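Local coordinates for protein serine--tRNA ligase (Pyrococcus horikoshii, PDB 2DQ0) that attaches serine to tRNA(Ser), and probably also to tRNA(Sec), in an ATP-dependent reaction that passes through seryl-adenylate, at residues G137-F142 with Y152-W157; F202-L207 with V276-C281; R325-L330 with Y356-W361; V428-P431 with Y437-F440. One frame throughout, in Å; residues are numbered along the deposited sequence.

Contacts 2 and 3 lie in the catalytic core, their centres about 15 Å apart and both on its main sheet, while contacts 1 and 4 lie farther out, away from the serine and ATP sites. The bound seryl-adenylate analogue is about 8 Å from the side chain of Ile358 in contact 3 and about 11 Å from that of Val276 in contact 2. Contact 3 touches both contact 1 and contact 2: Trp361 CH2 meets Phe142 CD2 at 3.6 Å, and Leu330 packs on Phe202. Contact 2 is tied in turn to contact 4 by a probable hydrogen bond of 2.6 Å between Asp205 OD2 and Tyr437 OH. Both of these last contacts also touch the second subunit.

Contact 1. Residues G137-F142 with Y152-W157; sequences GHLERF and YEILEW
Phe142 leans against Tyr152 at a slant, the two ring planes at 50° and the centroids 5.0 Å apart, so the pair is neither a parallel stack nor a T-shaped one. The phenylalanine leads with one corner: its CE1 comes 3.5 Å from CD2 of Tyr152, while the neighbouring CZ lies 3.7 Å from Tyr152 CB. The touch therefore falls on the root of the tyrosine side chain, with Phe142 displaced over one face toward the rim.

Leu139, three residues earlier on the helix, approaches from the same side of the tyrosine plane but nearer the hydroxyl end. One methyl, CD2, does all the work. The leucine and tyrosine side chains cross at about a right angle, with Leu139 CD2 3.8 Å from Tyr152 CE1, and the same methyl also meets CD1 of Ile154 at 3.7 Å. That isoleucine methyl sits in the plane of the tyrosine ring, at its edge, which makes Leu139 CD2 the point where both strand side chains are joined to the helix. With CG between its own backbone N and carbonyl carbon (chi1 71°), Tyr152 carries its ring to the helix side.

On the helix side, His138 occupies the N-cap position, and its O accepts the N-H of Phe142 in the first turn. Beyond Tyr152, Phe142 also packs on Ala132 and Val134. These belong to strand 132-135, which runs parallel to strand 152-155; the helix 139-146 links the two and covers them with its apolar side, a beta-alpha-beta crossover at the periphery of the protein.

Contact 2. Residues F202-L207 with V276-C281; sequences FALDRL and VGVSPC
The hydrogen bond from Ser279 OG to Pro280 O (2.8 Å) marks the strand just beyond Val276 and Val278, the two residues that meet Leu204 and Leu207 of the helix. The hydroxyl reaches this carbonyl from 41° out of its plane. Across the contact itself everything is apolar. Leu204 straddles CG2 of Val278 with both its methyls, CD2 at 3.5 Å and CD1 at 3.6 Å, the two side chains crossing at about a right angle. CD1 of Leu204 also lies 3.7 Å from CG2 of Val276. That methyl, placed anti to the valine's backbone N, is shared: Leu207, about one turn farther along the helix, touches it with CB at 3.8 Å. Cutting Leu204 back to an alanine would probably open a gap above Val278 and deprive Leu197 of the second subunit of a packing partner.

Helix segment 202-207 runs nearly antiparallel to strand segment 276-281 (166°), their axes approaching to 9.2 Å. Strand 273-282 pairs with strand 213-216, which follows helix 190-209 in the chain. This is consistent with motif 1 of class II synthetases, its interface helix laid over the first strand of motif 2.

Contact 3. Residues R325-L330 with Y356-W361; sequences RNAEEL and YDIEAW
Ile358 stretches its longer branch toward the helix: CG1 stands anti to the carbonyl carbon (chi1 -63°), and the extended second torsion (chi2 -178°) sends CD1 out as far as it can go. That single methyl makes the contact. It meets CB of Ala327 at 3.5 Å, and it lies 3.6 Å from the backbone N of Glu328, so it touches the helix main chain as well as its side chains. The CB of the alanine is itself directed at the strand.

Glu328 meets the same methyl from the side, with its aliphatic part alone: CG is 4.0 Å from Ile358 CD1, and the two side chains run obliquely past each other. Past CG the glutamate continues extended, carrying the carboxylate on to other partners. OE2 forms a salt bridge with Arg127, and OE1 is hydrogen-bonded to the hydroxyl of Tyr338. The buried acid is thus gripped at both oxygens, which would be expected to favour its charged form.

Strand 354-362 lies between strands 338-342 and 367-376, antiparallel to both, in the sheet of the class II core. There Ile358 also packs on Tyr338, Val371 and Val372, the last of these a predicted ATP-site residue. Helix 316-333 covers the strand through Ala327 and Glu328, and meets helix 190-209 through Leu330, which packs on Phe202 and Arg206.

Contact 4. Residues V428-P431 with Y437-F440; sequences VRIP and YTGF
Ile430 faces Thr438 and Phe440 in the connection between two short antiparallel strands near the end of the chain, 428-429 and 442-443, which pair with each other and have the short helix 435-438 between them. The isoleucine divides its branches between the two partners. Its CG2 meets the edge of the Phe440 ring, near the ring plane, at 3.9 Å from CE1 and at the same distance from CD1; the side chains cross at about a right angle. The other branch goes tip to tip with the threonine, Ile430 CG1 lying 4.1 Å from Thr438 OG1. An alanine at the isoleucine position is likely to leave the Phe440 edge without this support and the ring freer to shift.

A second layer fixes these groups. The phenylalanine ring is folded back by a chi1 of 56°, so that Thr438 CB sits over the centre of one face, 3.7 Å above it. Gly439 makes the turn between them with a positive phi, at which a side chain would jam against the carbonyl O of Thr438. Ile430 is tied through its backbone to Lys441, and its O accepts a bond from Trp435 NE1.

Farther out, Phe440 rests on Glu191 and Ile194 of helix 190-209, and Tyr437 O is hydrogen-bonded to Arg201 of the second subunit. The turn is closed by Thr438 OG1, which donates to Phe440 O at 2.8 Å, in the carbonyl plane, with a C=O...donor angle of 151°.

Contact 1. Residues G137-F142 with Y152-W157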
loop_
_atom_site.group_PDB
_atom_site.type_symbol
_atom_site.label_atom_id
_atom_site.label_comp_id
_atom_site.label_asym_id
_atom_site.label_seq_id
_atom_site.Cartn_x
_atom_site.Cartn_y
_atom_site.Cartn_z
ATOM N N GLY A 137 -35.270 -20.568 0.510
ATOM C CA GLY A 137 -34.867 -20.769 -0.874
ATOM C C GLY A 137 -33.463 -21.283 -1.177
ATOM O O GLY A 137 -33.108 -21.461 -2.346
ATOM N N HIS A 138 -32.665 -21.540 -0.144
ATOM C CA HIS A 138 -31.289 -22.032 -0.320
ATOM C C HIS A 138 -31.109 -23.378 0.372
ATOM O O HIS A 138 -30.022 -23.934 0.405
ATOM C CB HIS A 138 -30.299 -21.031 0.290
ATOM C CG HIS A 138 -30.173 -19.751 -0.477
ATOM N ND1 HIS A 138 -30.052 -18.526 0.142
ATOM C CD2 HIS A 138 -30.128 -19.505 -1.810
ATOM C CE1 HIS A 138 -29.941 -17.579 -0.778
ATOM N NE2 HIS A 138 -29.987 -18.148 -1.971
ATOM N N LEU A 139 -32.201 -23.880 0.928
ATOM C CA LEU A 139 -32.228 -25.122 1.678
ATOM C C LEU A 139 -31.550 -26.331 1.036
ATOM O O LEU A 139 -30.820 -27.076 1.710
ATOM C CB LEU A 139 -33.684 -25.445 2.015
ATOM C CG LEU A 139 -34.042 -26.533 3.033
ATOM C CD1 LEU A 139 -34.029 -27.874 2.358
ATOM C CD2 LEU A 139 -33.106 -26.476 4.224
ATOM N N GLU A 140 -31.777 -26.553 -0.252
ATOM C CA GLU A 140 -31.143 -27.706 -0.865
ATOM C C GLU A 140 -29.656 -27.443 -1.007
ATOM O O GLU A 140 -28.845 -28.276 -0.611
ATOM C CB GLU A 140 -31.764 -28.050 -2.231
ATOM C CG GLU A 140 -31.159 -29.309 -2.851
ATOM C CD GLU A 140 -32.117 -30.069 -3.745
ATOM O OE1 GLU A 140 -31.692 -31.092 -4.328
ATOM O OE2 GLU A 140 -33.292 -29.654 -3.857
ATOM N N ARG A 141 -29.292 -26.284 -1.554
ATOM C CA ARG A 141 -27.883 -25.972 -1.711
ATOM C C ARG A 141 -27.197 -26.104 -0.357
ATOM O O ARG A 141 -26.172 -26.775 -0.231
ATOM C CB ARG A 141 -27.681 -24.558 -2.269
ATOM C CG ARG A 141 -26.201 -24.153 -2.375
ATOM C CD ARG A 141 -25.946 -23.102 -3.441
ATOM N NE ARG A 141 -26.540 -21.813 -3.114
ATOM C CZ ARG A 141 -26.859 -20.886 -4.009
ATOM N NH1 ARG A 141 -26.646 -21.101 -5.308
ATOM N NH2 ARG A 141 -27.398 -19.741 -3.604
ATOM N N PHE A 142 -27.766 -25.482 0.666
ATOM C CA PHE A 142 -27.157 -25.566 1.972
ATOM C C PHE A 142 -26.932 -27.005 2.409
ATOM O O PHE A 142 -25.839 -27.360 2.853
ATOM C CB PHE A 142 -28.007 -24.863 3.026
ATOM C CG PHE A 142 -27.547 -25.147 4.427
ATOM C CD1 PHE A 142 -28.048 -26.243 5.134
ATOM C CD2 PHE A 142 -26.521 -24.403 4.994
ATOM C CE1 PHE A 142 -27.528 -26.598 6.375
ATOM C CE2 PHE A 142 -25.996 -24.755 6.236
ATOM C CZ PHE A 142 -26.501 -25.858 6.927
ATOM N N TYR A 152 -28.630 -26.071 11.743
ATOM C CA TYR A 152 -29.111 -24.882 11.049
ATOM C C TYR A 152 -30.527 -24.471 11.376
ATOM O O TYR A 152 -31.359 -25.280 11.742
ATOM C CB TYR A 152 -29.004 -25.078 9.540
ATOM C CG TYR A 152 -29.995 -26.073 9.000
ATOM C CD1 TYR A 152 -31.222 -25.658 8.467
ATOM C CD2 TYR A 152 -29.710 -27.435 9.009
ATOM C CE1 TYR A 152 -32.133 -26.585 7.947
ATOM C CE2 TYR A 152 -30.610 -28.365 8.495
ATOM C CZ TYR A 152 -31.811 -27.935 7.962
ATOM O OH TYR A 152 -32.650 -28.864 7.404
ATOM N N GLU A 153 -30.794 -23.190 11.197
ATOM C CA GLU A 153 -32.092 -22.610 11.469
ATOM C C GLU A 153 -32.617 -22.047 10.150
ATOM O O GLU A 153 -31.862 -21.465 9.380
ATOM C CB GLU A 153 -31.902 -21.505 12.505
ATOM C CG GLU A 153 -33.125 -20.732 12.900
ATOM C CD GLU A 153 -32.812 -19.744 14.013
ATOM O OE1 GLU A 153 -32.592 -20.190 15.170
ATOM O OE2 GLU A 153 -32.771 -18.525 13.724
ATOM N N ILE A 154 -33.902 -22.244 9.877
ATOM C CA ILE A 154 -34.499 -21.743 8.650
ATOM C C ILE A 154 -34.979 -20.336 8.905
ATOM O O ILE A 154 -35.571 -20.056 9.946
ATOM C CB ILE A 154 -35.700 -22.581 8.213
ATOM C CG1 ILE A 154 -35.231 -23.974 7.807
ATOM C CG2 ILE A 154 -36.443 -21.883 7.070
ATOM C CD1 ILE A 154 -34.221 -23.973 6.687
ATOM N N LEU A 155 -34.716 -19.448 7.952
ATOM C CA LEU A 155 -35.120 -18.064 8.093
ATOM C C LEU A 155 -36.361 -17.785 7.291
ATOM O O LEU A 155 -36.507 -18.258 6.140
ATOM C CB LEU A 155 -34.028 -17.120 7.613
ATOM C CG LEU A 155 -32.699 -17.053 8.357
ATOM C CD1 LEU A 155 -31.684 -16.322 7.466
ATOM C CD2 LEU A 155 -32.877 -16.364 9.699
ATOM N N GLU A 156 -37.235 -16.993 7.912
ATOM C CA GLU A 156 -38.490 -16.564 7.315
ATOM C C GLU A 156 -38.190 -15.674 6.106
ATOM O O GLU A 156 -38.322 -16.082 4.934
ATOM C CB GLU A 156 -39.304 -15.741 8.323
ATOM C CG GLU A 156 -39.693 -16.441 9.621
ATOM C CD GLU A 156 -38.730 -16.167 10.771
ATOM O OE1 GLU A 156 -39.168 -16.273 11.942
ATOM O OE2 GLU A 156 -37.543 -15.856 10.508
ATOM N N TRP A 157 -37.794 -14.446 6.434
ATOM C CA TRP A 157 -37.457 -13.407 5.474
ATOM C C TRP A 157 -36.205 -13.748 4.688
ATOM O O TRP A 157 -35.427 -14.625 5.072
ATOM C CB TRP A 157 -37.251 -12.096 6.222
ATOM C CG TRP A 157 -36.403 -12.258 7.447
ATOM C CD1 TRP A 157 -36.749 -12.881 8.610
ATOM C CD2 TRP A 157 -35.059 -11.810 7.620
ATOM N NE1 TRP A 157 -35.703 -12.851 9.502
ATOM C CE2 TRP A 157 -34.652 -12.198 8.918
ATOM C CE3 TRP A 157 -34.158 -11.121 6.805
ATOM C CZ2 TRP A 157 -33.385 -11.917 9.418
ATOM C CZ3 TRP A 157 -32.901 -10.842 7.299
ATOM C CH2 TRP A 157 -32.524 -11.241 8.599
#

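Contact 2. Residues F202-L207 with V276-C281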
loop_
_atom_site.group_PDB
_atom_site.type_symbol
_atom_site.label_atom_id
_atom_site.label_comp_id
_atom_site.label_asym_id
_atom_site.label_seq_id
_atom_site.Cartn_x
_atom_site.Cartn_y
_atom_site.Cartn_z
ATOM N N PHE A 202 -8.204 -7.661 17.302
ATOM C CA PHE A 202 -8.663 -8.928 17.859
ATOM C C PHE A 202 -7.742 -10.064 17.380
ATOM O O PHE A 202 -7.135 -10.763 18.190
ATOM C CB PHE A 202 -10.107 -9.167 17.428
ATOM C CG PHE A 202 -10.601 -10.550 17.671
ATOM C CD1 PHE A 202 -10.687 -11.059 18.959
ATOM C CD2 PHE A 202 -11.003 -11.349 16.604
ATOM C CE1 PHE A 202 -11.170 -12.351 19.176
ATOM C CE2 PHE A 202 -11.490 -12.645 16.809
ATOM C CZ PHE A 202 -11.574 -13.147 18.092
ATOM N N ALA A 203 -7.616 -10.226 16.065
ATOM C CA ALA A 203 -6.759 -11.270 15.507
ATOM C C ALA A 203 -5.372 -11.148 16.091
ATOM O O ALA A 203 -4.797 -12.107 16.589
ATOM C CB ALA A 203 -6.680 -11.143 13.994
ATOM N N LEU A 204 -4.843 -9.939 16.005
ATOM C CA LEU A 204 -3.522 -9.624 16.506
ATOM C C LEU A 204 -3.330 -10.056 17.955
ATOM O O LEU A 204 -2.347 -10.710 18.280
ATOM C CB LEU A 204 -3.298 -8.126 16.383
ATOM C CG LEU A 204 -1.927 -7.679 15.914
ATOM C CD1 LEU A 204 -1.350 -8.645 14.877
ATOM C CD2 LEU A 204 -2.086 -6.298 15.322
ATOM N N ASP A 205 -4.278 -9.690 18.814
ATOM C CA ASP A 205 -4.211 -10.014 20.233
ATOM C C ASP A 205 -4.149 -11.507 20.512
ATOM O O ASP A 205 -3.289 -11.996 21.254
ATOM C CB ASP A 205 -5.416 -9.409 20.967
ATOM C CG ASP A 205 -5.234 -7.927 21.278
ATOM O OD1 ASP A 205 -4.138 -7.359 21.037
ATOM O OD2 ASP A 205 -6.197 -7.318 21.774
ATOM N N ARG A 206 -5.066 -12.237 19.909
ATOM C CA ARG A 206 -5.112 -13.657 20.122
ATOM C C ARG A 206 -3.850 -14.399 19.682
ATOM O O ARG A 206 -3.377 -15.266 20.407
ATOM C CB ARG A 206 -6.336 -14.240 19.430
ATOM C CG ARG A 206 -7.262 -14.937 20.384
ATOM C CD ARG A 206 -7.810 -13.961 21.379
ATOM N NE ARG A 206 -9.147 -14.345 21.807
ATOM C CZ ARG A 206 -9.964 -13.536 22.477
ATOM N NH1 ARG A 206 -9.579 -12.297 22.806
ATOM N NH2 ARG A 206 -11.187 -13.948 22.790
ATOM N N LEU A 207 -3.310 -14.087 18.507
ATOM C CA LEU A 207 -2.099 -14.766 18.061
ATOM C C LEU A 207 -0.956 -14.402 18.992
ATOM O O LEU A 207 -0.096 -15.242 19.288
ATOM C CB LEU A 207 -1.739 -14.400 16.624
ATOM C CG LEU A 207 -2.354 -15.304 15.552
ATOM C CD1 LEU A 207 -1.751 -16.692 15.670
ATOM C CD2 LEU A 207 -3.861 -15.372 15.694
ATOM N N VAL A 276 3.193 -13.056 13.324
ATOM C CA VAL A 276 1.836 -12.675 13.008
ATOM C C VAL A 276 1.935 -11.251 12.470
ATOM O O VAL A 276 2.167 -10.304 13.219
ATOM C CB VAL A 276 0.894 -12.734 14.227
ATOM C CG1 VAL A 276 1.520 -12.035 15.457
ATOM C CG2 VAL A 276 -0.427 -12.109 13.848
ATOM N N GLY A 277 1.795 -11.112 11.155
ATOM C CA GLY A 277 1.877 -9.799 10.549
ATOM C C GLY A 277 0.526 -9.187 10.231
ATOM O O GLY A 277 -0.494 -9.891 10.152
ATOM N N VAL A 278 0.529 -7.862 10.074
ATOM C CA VAL A 278 -0.655 -7.082 9.704
ATOM C C VAL A 278 -0.163 -6.285 8.522
ATOM O O VAL A 278 0.973 -5.812 8.526
ATOM C CB VAL A 278 -1.065 -5.990 10.728
ATOM C CG1 VAL A 278 -2.538 -5.658 10.559
ATOM C CG2 VAL A 278 -0.732 -6.401 12.107
ATOM N N SER A 279 -1.006 -6.117 7.516
ATOM C CA SER A 279 -0.600 -5.327 6.374
ATOM C C SER A 279 -1.700 -5.207 5.361
ATOM O O SER A 279 -2.598 -6.036 5.312
ATOM C CB SER A 279 0.603 -5.957 5.669
ATOM O OG SER A 279 0.182 -6.846 4.646
ATOM N N PRO A 280 -1.675 -4.129 4.572
ATOM C CA PRO A 280 -2.732 -4.061 3.573
ATOM C C PRO A 280 -2.235 -5.068 2.522
ATOM O O PRO A 280 -1.080 -5.499 2.572
ATOM C CB PRO A 280 -2.689 -2.595 3.107
ATOM C CG PRO A 280 -1.267 -2.189 3.356
ATOM C CD PRO A 280 -0.950 -2.851 4.677
ATOM N N CYS A 281 -3.106 -5.474 1.607
ATOM C CA CYS A 281 -2.742 -6.428 0.563
ATOM C C CYS A 281 -3.239 -5.922 -0.765
ATOM O O CYS A 281 -4.366 -5.426 -0.860
ATOM C CB CYS A 281 -3.369 -7.797 0.837
ATOM S SG CYS A 281 -2.897 -8.540 2.410
#

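Contact 3. Residues R325-L330 with Y356-W361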
loop_
_atom_site.group_PDB
_atom_site.type_symbol
_atom_site.label_atom_id
_atom_site.label_comp_id
_atom_site.label_asym_id
_atom_site.label_seq_id
_atom_site.Cartn_x
_atom_site.Cartn_y
_atom_site.Cartn_z
ATOM N N ARG A 325 -6.397 -24.251 13.186
ATOM C CA ARG A 325 -7.233 -24.245 14.379
ATOM C C ARG A 325 -7.213 -22.851 14.974
ATOM O O ARG A 325 -8.189 -22.402 15.591
ATOM C CB ARG A 325 -6.722 -25.243 15.418
ATOM C CG ARG A 325 -6.677 -26.696 14.961
ATOM C CD ARG A 325 -8.011 -27.400 15.122
ATOM N NE ARG A 325 -7.977 -28.781 14.631
ATOM C CZ ARG A 325 -9.019 -29.611 14.685
ATOM N NH1 ARG A 325 -10.176 -29.202 15.209
ATOM N NH2 ARG A 325 -8.912 -30.850 14.211
ATOM N N ASN A 326 -6.089 -22.168 14.808
ATOM C CA ASN A 326 -5.972 -20.812 15.330
ATOM C C ASN A 326 -6.966 -19.934 14.599
ATOM O O ASN A 326 -7.611 -19.101 15.225
ATOM C CB ASN A 326 -4.550 -20.269 15.152
ATOM C CG ASN A 326 -3.571 -20.843 16.162
ATOM O OD1 ASN A 326 -2.371 -20.631 16.057
ATOM N ND2 ASN A 326 -4.084 -21.571 17.141
ATOM N N ALA A 327 -7.099 -20.123 13.281
ATOM C CA ALA A 327 -8.067 -19.334 12.503
ATOM C C ALA A 327 -9.485 -19.767 12.854
ATOM O O ALA A 327 -10.368 -18.928 12.985
ATOM C CB ALA A 327 -7.839 -19.496 11.028
ATOM N N GLU A 328 -9.704 -21.071 13.018
ATOM C CA GLU A 328 -11.035 -21.577 13.387
ATOM C C GLU A 328 -11.541 -20.949 14.678
ATOM O O GLU A 328 -12.726 -20.638 14.790
ATOM C CB GLU A 328 -11.029 -23.104 13.565
ATOM C CG GLU A 328 -10.881 -23.878 12.288
ATOM C CD GLU A 328 -10.983 -25.368 12.483
ATOM O OE1 GLU A 328 -12.059 -25.841 12.909
ATOM O OE2 GLU A 328 -9.986 -26.068 12.197
ATOM N N GLU A 329 -10.645 -20.766 15.651
ATOM C CA GLU A 329 -11.036 -20.187 16.931
ATOM C C GLU A 329 -11.559 -18.787 16.777
ATOM O O GLU A 329 -12.551 -18.415 17.416
ATOM C CB GLU A 329 -9.869 -20.169 17.909
ATOM C CG GLU A 329 -9.635 -21.476 18.642
ATOM C CD GLU A 329 -8.417 -21.404 19.554
ATOM O OE1 GLU A 329 -8.302 -20.402 20.291
ATOM O OE2 GLU A 329 -7.581 -22.339 19.539
ATOM N N LEU A 330 -10.895 -18.001 15.933
ATOM C CA LEU A 330 -11.317 -16.625 15.730
ATOM C C LEU A 330 -12.730 -16.549 15.201
ATOM O O LEU A 330 -13.559 -15.797 15.727
ATOM C CB LEU A 330 -10.372 -15.899 14.775
ATOM C CG LEU A 330 -8.964 -15.740 15.327
ATOM C CD1 LEU A 330 -8.076 -15.140 14.255
ATOM C CD2 LEU A 330 -9.003 -14.878 16.586
ATOM N N TYR A 356 -5.683 -26.146 3.875
ATOM C CA TYR A 356 -7.011 -26.163 4.480
ATOM C C TYR A 356 -7.606 -24.772 4.310
ATOM O O TYR A 356 -6.913 -23.776 4.481
ATOM C CB TYR A 356 -6.953 -26.469 5.971
ATOM C CG TYR A 356 -6.563 -27.872 6.336
ATOM C CD1 TYR A 356 -5.619 -28.103 7.329
ATOM C CD2 TYR A 356 -7.180 -28.972 5.742
ATOM C CE1 TYR A 356 -5.298 -29.394 7.733
ATOM C CE2 TYR A 356 -6.863 -30.278 6.138
ATOM C CZ TYR A 356 -5.921 -30.475 7.140
ATOM O OH TYR A 356 -5.608 -31.741 7.572
ATOM N N ASP A 357 -8.890 -24.706 3.975
ATOM C CA ASP A 357 -9.580 -23.431 3.829
ATOM C C ASP A 357 -10.754 -23.364 4.796
ATOM O O ASP A 357 -11.386 -24.373 5.115
ATOM C CB ASP A 357 -10.151 -23.264 2.413
ATOM C CG ASP A 357 -9.122 -22.799 1.395
ATOM O OD1 ASP A 357 -7.904 -22.877 1.664
ATOM O OD2 ASP A 357 -9.545 -22.367 0.299
ATOM N N ILE A 358 -11.043 -22.174 5.284
ATOM C CA ILE A 358 -12.208 -22.017 6.117
ATOM C C ILE A 358 -13.214 -21.287 5.232
ATOM O O ILE A 358 -12.974 -20.140 4.839
ATOM C CB ILE A 358 -11.943 -21.157 7.339
ATOM C CG1 ILE A 358 -10.900 -21.835 8.232
ATOM C CG2 ILE A 358 -13.263 -20.923 8.078
ATOM C CD1 ILE A 358 -10.580 -21.082 9.510
ATOM N N GLU A 359 -14.315 -21.954 4.893
ATOM C CA GLU A 359 -15.354 -21.343 4.066
ATOM C C GLU A 359 -16.516 -21.063 4.970
ATOM O O GLU A 359 -17.117 -21.988 5.509
ATOM C CB GLU A 359 -15.791 -22.273 2.937
ATOM C CG GLU A 359 -14.711 -22.518 1.877
ATOM C CD GLU A 359 -15.055 -23.675 0.940
ATOM O OE1 GLU A 359 -14.327 -23.907 -0.049
ATOM O OE2 GLU A 359 -16.059 -24.366 1.197
ATOM N N ALA A 360 -16.812 -19.782 5.165
ATOM C CA ALA A 360 -17.920 -19.363 6.030
ATOM C C ALA A 360 -19.215 -19.437 5.304
ATOM O O ALA A 360 -19.277 -19.215 4.102
ATOM C CB ALA A 360 -17.736 -17.944 6.518
ATOM N N TRP A 361 -20.252 -19.755 6.058
ATOM C CA TRP A 361 -21.587 -19.817 5.522
ATOM C C TRP A 361 -21.996 -18.350 5.331
ATOM O O TRP A 361 -21.835 -17.531 6.232
ATOM C CB TRP A 361 -22.533 -20.509 6.518
ATOM C CG TRP A 361 -23.933 -20.455 6.017
ATOM C CD1 TRP A 361 -24.977 -19.756 6.555
ATOM C CD2 TRP A 361 -24.410 -21.013 4.789
ATOM N NE1 TRP A 361 -26.080 -19.838 5.734
ATOM C CE2 TRP A 361 -25.760 -20.604 4.640
ATOM C CE3 TRP A 361 -23.829 -21.815 3.799
ATOM C CZ2 TRP A 361 -26.543 -20.976 3.530
ATOM C CZ3 TRP A 361 -24.601 -22.187 2.700
ATOM C CH2 TRP A 361 -25.948 -21.765 2.576
#

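Contact 4. Residues V428-P431 with Y437-F440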
loop_
_atom_site.group_PDB
_atom_site.type_symbol
_atom_site.label_atom_id
_atom_site.label_comp_id
_atom_site.label_asym_id
_atom_site.label_seq_id
_atom_site.Cartn_x
_atom_site.Cartn_y
_atom_site.Cartn_z
ATOM N N VAL A 428 -27.250 -4.814 12.043
ATOM C CA VAL A 428 -26.269 -5.869 12.130
ATOM C C VAL A 428 -25.689 -5.891 13.520
ATOM O O VAL A 428 -25.129 -4.907 13.978
ATOM C CB VAL A 428 -25.170 -5.658 11.087
ATOM C CG1 VAL A 428 -23.941 -6.493 11.430
ATOM C CG2 VAL A 428 -25.708 -6.035 9.728
ATOM N N ARG A 429 -25.840 -7.020 14.198
ATOM C CA ARG A 429 -25.325 -7.155 15.553
ATOM C C ARG A 429 -23.871 -7.554 15.464
ATOM O O ARG A 429 -23.503 -8.365 14.619
ATOM C CB ARG A 429 -26.141 -8.193 16.339
ATOM C CG ARG A 429 -27.577 -7.737 16.577
ATOM C CD ARG A 429 -28.390 -8.737 17.374
ATOM N NE ARG A 429 -28.384 -8.431 18.803
ATOM C CZ ARG A 429 -28.999 -9.161 19.728
ATOM N NH1 ARG A 429 -28.942 -8.805 21.005
ATOM N NH2 ARG A 429 -29.668 -10.253 19.377
ATOM N N ILE A 430 -23.026 -6.966 16.302
ATOM C CA ILE A 430 -21.628 -7.334 16.240
ATOM C C ILE A 430 -21.305 -8.269 17.402
ATOM O O ILE A 430 -21.723 -8.042 18.522
ATOM C CB ILE A 430 -20.684 -6.056 16.159
ATOM C CG1 ILE A 430 -19.902 -5.876 17.431
ATOM C CG2 ILE A 430 -21.469 -4.812 15.816
ATOM C CD1 ILE A 430 -18.615 -6.615 17.370
ATOM N N PRO A 431 -20.588 -9.369 17.122
ATOM C CA PRO A 431 -20.183 -10.389 18.102
ATOM C C PRO A 431 -19.615 -9.782 19.384
ATOM O O PRO A 431 -18.740 -8.921 19.325
ATOM C CB PRO A 431 -19.120 -11.193 17.357
ATOM C CG PRO A 431 -19.503 -11.031 15.913
ATOM C CD PRO A 431 -19.947 -9.599 15.811
ATOM N N TYR A 437 -13.385 -3.813 21.408
ATOM C CA TYR A 437 -12.635 -3.116 20.364
ATOM C C TYR A 437 -13.419 -2.058 19.603
ATOM O O TYR A 437 -12.851 -1.034 19.213
ATOM C CB TYR A 437 -12.075 -4.109 19.350
ATOM C CG TYR A 437 -11.163 -5.150 19.929
ATOM C CD1 TYR A 437 -11.615 -6.445 20.143
ATOM C CD2 TYR A 437 -9.830 -4.853 20.234
ATOM C CE1 TYR A 437 -10.764 -7.434 20.645
ATOM C CE2 TYR A 437 -8.965 -5.840 20.735
ATOM C CZ TYR A 437 -9.443 -7.127 20.934
ATOM O OH TYR A 437 -8.611 -8.123 21.392
ATOM N N THR A 438 -14.713 -2.306 19.391
ATOM C CA THR A 438 -15.563 -1.382 18.637
ATOM C C THR A 438 -16.265 -0.289 19.425
ATOM O O THR A 438 -16.378 0.844 18.959
ATOM C CB THR A 438 -16.682 -2.133 17.881
ATOM O OG1 THR A 438 -17.466 -2.887 18.817
ATOM C CG2 THR A 438 -16.096 -3.049 16.837
ATOM N N GLY A 439 -16.766 -0.645 20.600
ATOM C CA GLY A 439 -17.502 0.303 21.402
ATOM C C GLY A 439 -18.957 -0.070 21.228
ATOM O O GLY A 439 -19.593 -0.607 22.135
ATOM N N PHE A 440 -19.477 0.174 20.038
ATOM C CA PHE A 440 -20.858 -0.127 19.726
ATOM C C PHE A 440 -21.114 -1.636 19.676
ATOM O O PHE A 440 -20.206 -2.400 19.426
ATOM C CB PHE A 440 -21.192 0.523 18.400
ATOM C CG PHE A 440 -20.282 0.105 17.273
ATOM C CD1 PHE A 440 -20.544 -1.052 16.538
ATOM C CD2 PHE A 440 -19.197 0.902 16.907
ATOM C CE1 PHE A 440 -19.735 -1.394 15.448
ATOM C CE2 PHE A 440 -18.381 0.566 15.815
ATOM C CZ PHE A 440 -18.644 -0.578 15.082
#